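Local coordinates for entry-fusion complex associated protein OPG083 (PDB 6CJ6) that takes part in poxvirus entry as a component of the multiprotein entry-fusion complex, which merges viral and cellular membranes and delivers the virion core into the cytoplasm, at residues Tyr11-Ile15 with Leu151-Val155; Asp118-Leu122 with Ser144-Cys149. One frame throughout, in Å; residues are numbered along the deposited sequence.

Overall arrangement
One helix can meet a greasy core at one turn and make amide hydrogen bonds at another, and helix 145-158 illustrates this. Contact 1, about 3 Å from the centre of the chain, uses its middle turns against helix 10-24; all six touching residues are buried and the chemistry is apolar, mostly aliphatic against aromatic. In contact 2, centred about 15 Å away, the N-terminal residues 145-149 of the helix meet strand 119-127 nearer the surface, through amide hydrogen bonds and van der Waals packing. Contact 2 is nested within the loop closed by contact 1; the two touch where Gln-152 OE1, hydrogen-bonded to Asp-123 N of the strand, packs 3.3 Å from Leu-122 CD1.

Contact 1: residues Tyr11-Ile15 with Leu151-Val155; sequences YNLFI and LQTIV. With MOH (methanol), chain B.
Residues 11-15 and 151-155 are alpha-helical, roughly antiparallel, inclined at 149° with axes 11.3 Å apart at closest approach. The register pairs Tyr-11 with Val-155 (CA-CA 6.3 Å) and Ile-15 with Leu-151 (9.2 Å), so they diverge toward the latter pair. Tyr-11 and Phe-14, both with chi1 t, point toward the other helix. Val-155 CG2 lies over a face of the Tyr-11 ring, 3.4 Å from CE1, while Leu-151 CD1 sits at its edge, 3.5 Å from OH. Ile-154 (mt) places CG2 over the Phe-14 ring, 3.9 Å from the centroid, a CH-pi contact, and its CD1 reaches Phe-14 CZ at 3.7 Å. Leu-151 CD1 also touches Phe-14 CE2 (3.7 Å) and Ile-15 CD1 (4.3 Å). This packs the first and last helices of the chain together at the centre of the L1R/F9L-family fold, beside Met-66 of helix 59-74 and Val-140 of strand 133-141. Cohesion is apolar; the one polar tip among the touching side chains, Tyr-11 OH, is satisfied by Gln-138 O of that strand.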
loop_
_atom_site.group_PDB
_atom_site.type_symbol
_atom_site.label_atom_id
_atom_site.label_comp_id
_atom_site.label_asym_id
_atom_site.label_seq_id
_atom_site.Cartn_x
_atom_site.Cartn_y
_atom_site.Cartn_z
ATOM N N TYR A 11 -5.090 -6.032 3.420
ATOM C CA TYR A 11 -4.128 -5.492 2.466
ATOM C C TYR A 11 -4.037 -6.355 1.215
ATOM O O TYR A 11 -3.789 -5.834 0.121
ATOM C CB TYR A 11 -2.753 -5.308 3.110
ATOM C CG TYR A 11 -1.713 -4.798 2.135
ATOM C CD1 TYR A 11 -1.721 -3.477 1.709
ATOM C CD2 TYR A 11 -0.736 -5.644 1.624
ATOM C CE1 TYR A 11 -0.783 -3.010 0.807
ATOM C CE2 TYR A 11 0.212 -5.186 0.729
ATOM C CZ TYR A 11 0.185 -3.868 0.326
ATOM O OH TYR A 11 1.124 -3.408 -0.567
ATOM N N ASN A 12 -4.236 -7.670 1.354
ATOM C CA ASN A 12 -4.277 -8.542 0.184
ATOM C C ASN A 12 -5.365 -8.101 -0.787
ATOM O O ASN A 12 -5.131 -7.998 -1.996
ATOM C CB ASN A 12 -4.504 -9.988 0.620
ATOM C CG ASN A 12 -3.343 -10.544 1.413
ATOM O OD1 ASN A 12 -3.372 -10.570 2.645
ATOM N ND2 ASN A 12 -2.309 -10.994 0.709
ATOM N N LEU A 13 -6.567 -7.833 -0.273
ATOM C CA LEU A 13 -7.644 -7.365 -1.138
ATOM C C LEU A 13 -7.311 -6.009 -1.746
ATOM O O LEU A 13 -7.600 -5.761 -2.923
ATOM C CB LEU A 13 -8.957 -7.304 -0.358
ATOM C CG LEU A 13 -9.380 -8.606 0.321
ATOM C CD1 LEU A 13 -10.761 -8.469 0.942
ATOM C CD2 LEU A 13 -9.341 -9.764 -0.667
ATOM N N PHE A 14 -6.696 -5.120 -0.962
ATOM C CA PHE A 14 -6.357 -3.793 -1.468
ATOM C C PHE A 14 -5.329 -3.877 -2.586
ATOM O O PHE A 14 -5.514 -3.296 -3.663
ATOM C CB PHE A 14 -5.844 -2.909 -0.329
ATOM C CG PHE A 14 -5.117 -1.674 -0.795
ATOM C CD1 PHE A 14 -5.816 -0.531 -1.149
ATOM C CD2 PHE A 14 -3.732 -1.658 -0.880
ATOM C CE1 PHE A 14 -5.149 0.603 -1.581
ATOM C CE2 PHE A 14 -3.061 -0.530 -1.312
ATOM C CZ PHE A 14 -3.771 0.604 -1.663
ATOM N N ILE A 15 -4.228 -4.593 -2.348
ATOM C CA ILE A 15 -3.144 -4.591 -3.322
ATOM C C ILE A 15 -3.568 -5.287 -4.610
ATOM O O ILE A 15 -3.192 -4.864 -5.708
ATOM C CB ILE A 15 -1.843 -5.160 -2.722
ATOM C CG1 ILE A 15 -0.656 -4.825 -3.629
ATOM C CG2 ILE A 15 -1.946 -6.661 -2.496
ATOM C CD1 ILE A 15 -0.456 -3.337 -3.839
ATOM N N LEU A 151 1.599 3.918 0.178
ATOM C CA LEU A 151 1.452 2.471 0.292
ATOM C C LEU A 151 1.903 1.983 1.664
ATOM O O LEU A 151 1.270 1.103 2.259
ATOM C CB LEU A 151 2.241 1.785 -0.822
ATOM C CG LEU A 151 2.025 0.285 -1.004
ATOM C CD1 LEU A 151 0.564 -0.015 -1.281
ATOM C CD2 LEU A 151 2.902 -0.245 -2.128
ATOM N N GLN A 152 2.991 2.555 2.188
ATOM C CA GLN A 152 3.494 2.146 3.496
ATOM C C GLN A 152 2.457 2.388 4.585
ATOM O O GLN A 152 2.169 1.495 5.392
ATOM C CB GLN A 152 4.794 2.886 3.818
ATOM C CG GLN A 152 5.075 2.965 5.314
ATOM C CD GLN A 152 6.472 3.448 5.635
ATOM O OE1 GLN A 152 7.447 3.024 5.017
ATOM N NE2 GLN A 152 6.576 4.340 6.610
ATOM N N THR A 153 1.892 3.598 4.627
ATOM C CA THR A 153 0.852 3.896 5.606
ATOM C C THR A 153 -0.305 2.911 5.492
ATOM O O THR A 153 -0.839 2.445 6.504
ATOM C CB THR A 153 0.355 5.329 5.411
ATOM O OG1 THR A 153 1.477 6.212 5.291
ATOM C CG2 THR A 153 -0.502 5.769 6.597
ATOM N N ILE A 154 -0.687 2.565 4.262
ATOM C CA ILE A 154 -1.783 1.626 4.047
ATOM C C ILE A 154 -1.388 0.210 4.464
ATOM O O ILE A 154 -2.198 -0.522 5.048
ATOM C CB ILE A 154 -2.270 1.707 2.588
ATOM C CG1 ILE A 154 -2.956 3.055 2.341
ATOM C CG2 ILE A 154 -3.198 0.548 2.256
ATOM C CD1 ILE A 154 -3.475 3.226 0.939
ATOM N N VAL A 155 -0.148 -0.203 4.174
ATOM C CA VAL A 155 0.318 -1.517 4.626
ATOM C C VAL A 155 0.193 -1.630 6.138
ATOM O O VAL A 155 -0.473 -2.528 6.661
ATOM C CB VAL A 155 1.766 -1.780 4.172
ATOM C CG1 VAL A 155 2.330 -2.987 4.914
ATOM C CG2 VAL A 155 1.840 -2.012 2.678
HETATM C C MOH B . 9.883 4.667 6.665
HETATM O O MOH B . 10.018 4.659 5.258
#

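Contact 2: residues Asp118-Leu122 with Ser144-Cys149; sequences DIQKL and SAEANC. Unlike the reference sequence in segment 144-149: Ala-147 (reference Arg). With MOH (methanol), chain C.
Strand 119-122 is extended and runs almost parallel to the N-terminal residues 145-149 of helix 145-158, at 10° between their directions and 9.8 Å between axes. Gln-120 faces Ala-145 (CA-CA 6.9 Å) and Leu-122 faces Asn-148 (7.7 Å), the alternate strand residues turned toward the helix. Gln-120, with chi1 and chi2 both t, uses both ends of its amide: OE1 accepts from Asn-148 ND2 at 2.8 Å, and NE2 donates to Ala-145 O at 3.3 Å. That carbonyl also accepts the helical bond from Cys-149 N (3.0 Å). Asn-148, chi1 m, gives ND2 a second acceptor in Asn-141 OD1, while its OD1 takes a weak bond from Thr-142 N. A methanol, probably from the crystallisation liquor, has its O 3.1 Å from Asn-148 OD1 and 3.4 Å from Ala-147 O, both weak. Ser-144 is the N-cap: its OG accepts from Ala-147 N at 3.1 Å and donates to Glu-146 OE2 at 2.8 Å. Two residues on in the strand, Leu-122 CD1 packs 3.7 Å from Asn-148 O and 4.3 Å from its CB. Ala-147 departs from the reference sequence, which has Arg.

An N-capped helix start thus packs on a strand bonded to strand 36-41, and the Cys-149 to Cys-107 disulfide crosslinks it to helix 102-113. Gln-120 and Lys-121 also line, with Tyr-110 and Asn-114, a pocket holding 2-(2-methoxyethoxy)ethanol, probably from the crystallisation liquor. One glutamine amide reads the helix through both ends, accepting from a side-chain amide and adding a second donor to a helical carbonyl.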
loop_
_atom_site.group_PDB
_atom_site.type_symbol
_atom_site.label_atom_id
_atom_site.label_comp_id
_atom_site.label_asym_id
_atom_site.label_seq_id
_atom_site.Cartn_x
_atom_site.Cartn_y
_atom_site.Cartn_z
ATOM N N ASP A 118 18.161 8.113 -4.415
ATOM C CA ASP A 118 17.362 7.232 -5.260
ATOM C C ASP A 118 16.857 5.978 -4.555
ATOM O O ASP A 118 16.106 5.216 -5.173
ATOM C CB ASP A 118 18.183 6.799 -6.478
ATOM C CG ASP A 118 18.555 7.959 -7.379
ATOM O OD1 ASP A 118 19.540 8.665 -7.072
ATOM O OD2 ASP A 118 17.862 8.162 -8.397
ATOM N N ILE A 119 17.253 5.725 -3.312
ATOM C CA ILE A 119 16.879 4.506 -2.601
ATOM C C ILE A 119 15.933 4.874 -1.468
ATOM O O ILE A 119 16.188 5.826 -0.721
ATOM C CB ILE A 119 18.113 3.733 -2.096
ATOM C CG1 ILE A 119 18.546 2.676 -3.117
ATOM C CG2 ILE A 119 17.833 3.044 -0.771
ATOM C CD1 ILE A 119 18.816 3.214 -4.500
ATOM N N GLN A 120 14.840 4.123 -1.346
ATOM C CA GLN A 120 13.824 4.359 -0.330
ATOM C C GLN A 120 13.753 3.164 0.608
ATOM O O GLN A 120 13.768 2.014 0.159
ATOM C CB GLN A 120 12.455 4.601 -0.981
ATOM C CG GLN A 120 11.290 4.719 -0.005
ATOM C CD GLN A 120 10.182 5.615 -0.527
ATOM O OE1 GLN A 120 9.991 5.738 -1.737
ATOM N NE2 GLN A 120 9.457 6.258 0.384
ATOM N N LYS A 121 13.691 3.442 1.909
ATOM C CA LYS A 121 13.396 2.429 2.911
ATOM C C LYS A 121 11.887 2.362 3.102
ATOM O O LYS A 121 11.200 3.386 3.051
ATOM C CB LYS A 121 14.067 2.792 4.240
ATOM C CG LYS A 121 13.772 1.838 5.389
ATOM C CD LYS A 121 12.895 2.484 6.458
ATOM C CE LYS A 121 13.614 3.631 7.147
ATOM N NZ LYS A 121 12.783 4.264 8.207
ATOM N N LEU A 122 11.369 1.152 3.306
ATOM C CA LEU A 122 9.938 0.946 3.487
ATOM C C LEU A 122 9.694 0.109 4.734
ATOM O O LEU A 122 10.282 -0.966 4.890
ATOM C CB LEU A 122 9.322 0.266 2.261
ATOM C CG LEU A 122 7.914 0.762 1.921
ATOM C CD1 LEU A 122 7.920 2.276 1.798
ATOM C CD2 LEU A 122 7.407 0.129 0.641
ATOM N N SER A 144 8.005 6.781 -6.860
ATOM C CA SER A 144 7.784 8.053 -6.193
ATOM C C SER A 144 7.933 7.841 -4.699
ATOM O O SER A 144 7.361 6.898 -4.144
ATOM C CB SER A 144 6.386 8.589 -6.497
ATOM O OG SER A 144 5.992 9.541 -5.535
ATOM N N ALA A 145 8.706 8.711 -4.050
ATOM C CA ALA A 145 8.849 8.620 -2.603
ATOM C C ALA A 145 7.528 8.906 -1.901
ATOM O O ALA A 145 7.204 8.273 -0.889
ATOM C CB ALA A 145 9.938 9.576 -2.119
ATOM N N GLU A 146 6.745 9.851 -2.425
ATOM C CA GLU A 146 5.489 10.196 -1.765
ATOM C C GLU A 146 4.442 9.107 -1.956
ATOM O O GLU A 146 3.678 8.804 -1.030
ATOM C CB GLU A 146 4.982 11.572 -2.219
ATOM C CG GLU A 146 5.250 11.922 -3.676
ATOM C CD GLU A 146 6.665 12.435 -3.918
ATOM O OE1 GLU A 146 7.019 13.505 -3.380
ATOM O OE2 GLU A 146 7.426 11.761 -4.640
ATOM N N ALA A 147 4.398 8.491 -3.141
ATOM C CA ALA A 147 3.455 7.396 -3.358
ATOM C C ALA A 147 3.847 6.158 -2.562
ATOM O O ALA A 147 2.981 5.478 -2.000
ATOM C CB ALA A 147 3.341 7.073 -4.848
ATOM N N ASN A 148 5.145 5.843 -2.505
ATOM C CA ASN A 148 5.597 4.738 -1.663
ATOM C C ASN A 148 5.249 4.987 -0.200
ATOM O O ASN A 148 4.935 4.048 0.541
ATOM C CB ASN A 148 7.103 4.530 -1.816
ATOM C CG ASN A 148 7.484 3.911 -3.147
ATOM O OD1 ASN A 148 6.645 3.352 -3.854
ATOM N ND2 ASN A 148 8.765 3.991 -3.486
ATOM N N CYS A 149 5.312 6.248 0.235
ATOM C CA CYS A 149 4.867 6.591 1.582
ATOM C C CYS A 149 3.391 6.276 1.770
ATOM O O CYS A 149 2.974 5.822 2.843
ATOM C CB CYS A 149 5.121 8.072 1.853
ATOM S SG CYS A 149 4.154 8.756 3.221
HETATM C C MOH C . 2.376 3.165 -4.870
HETATM O O MOH C . 3.584 2.924 -4.177
#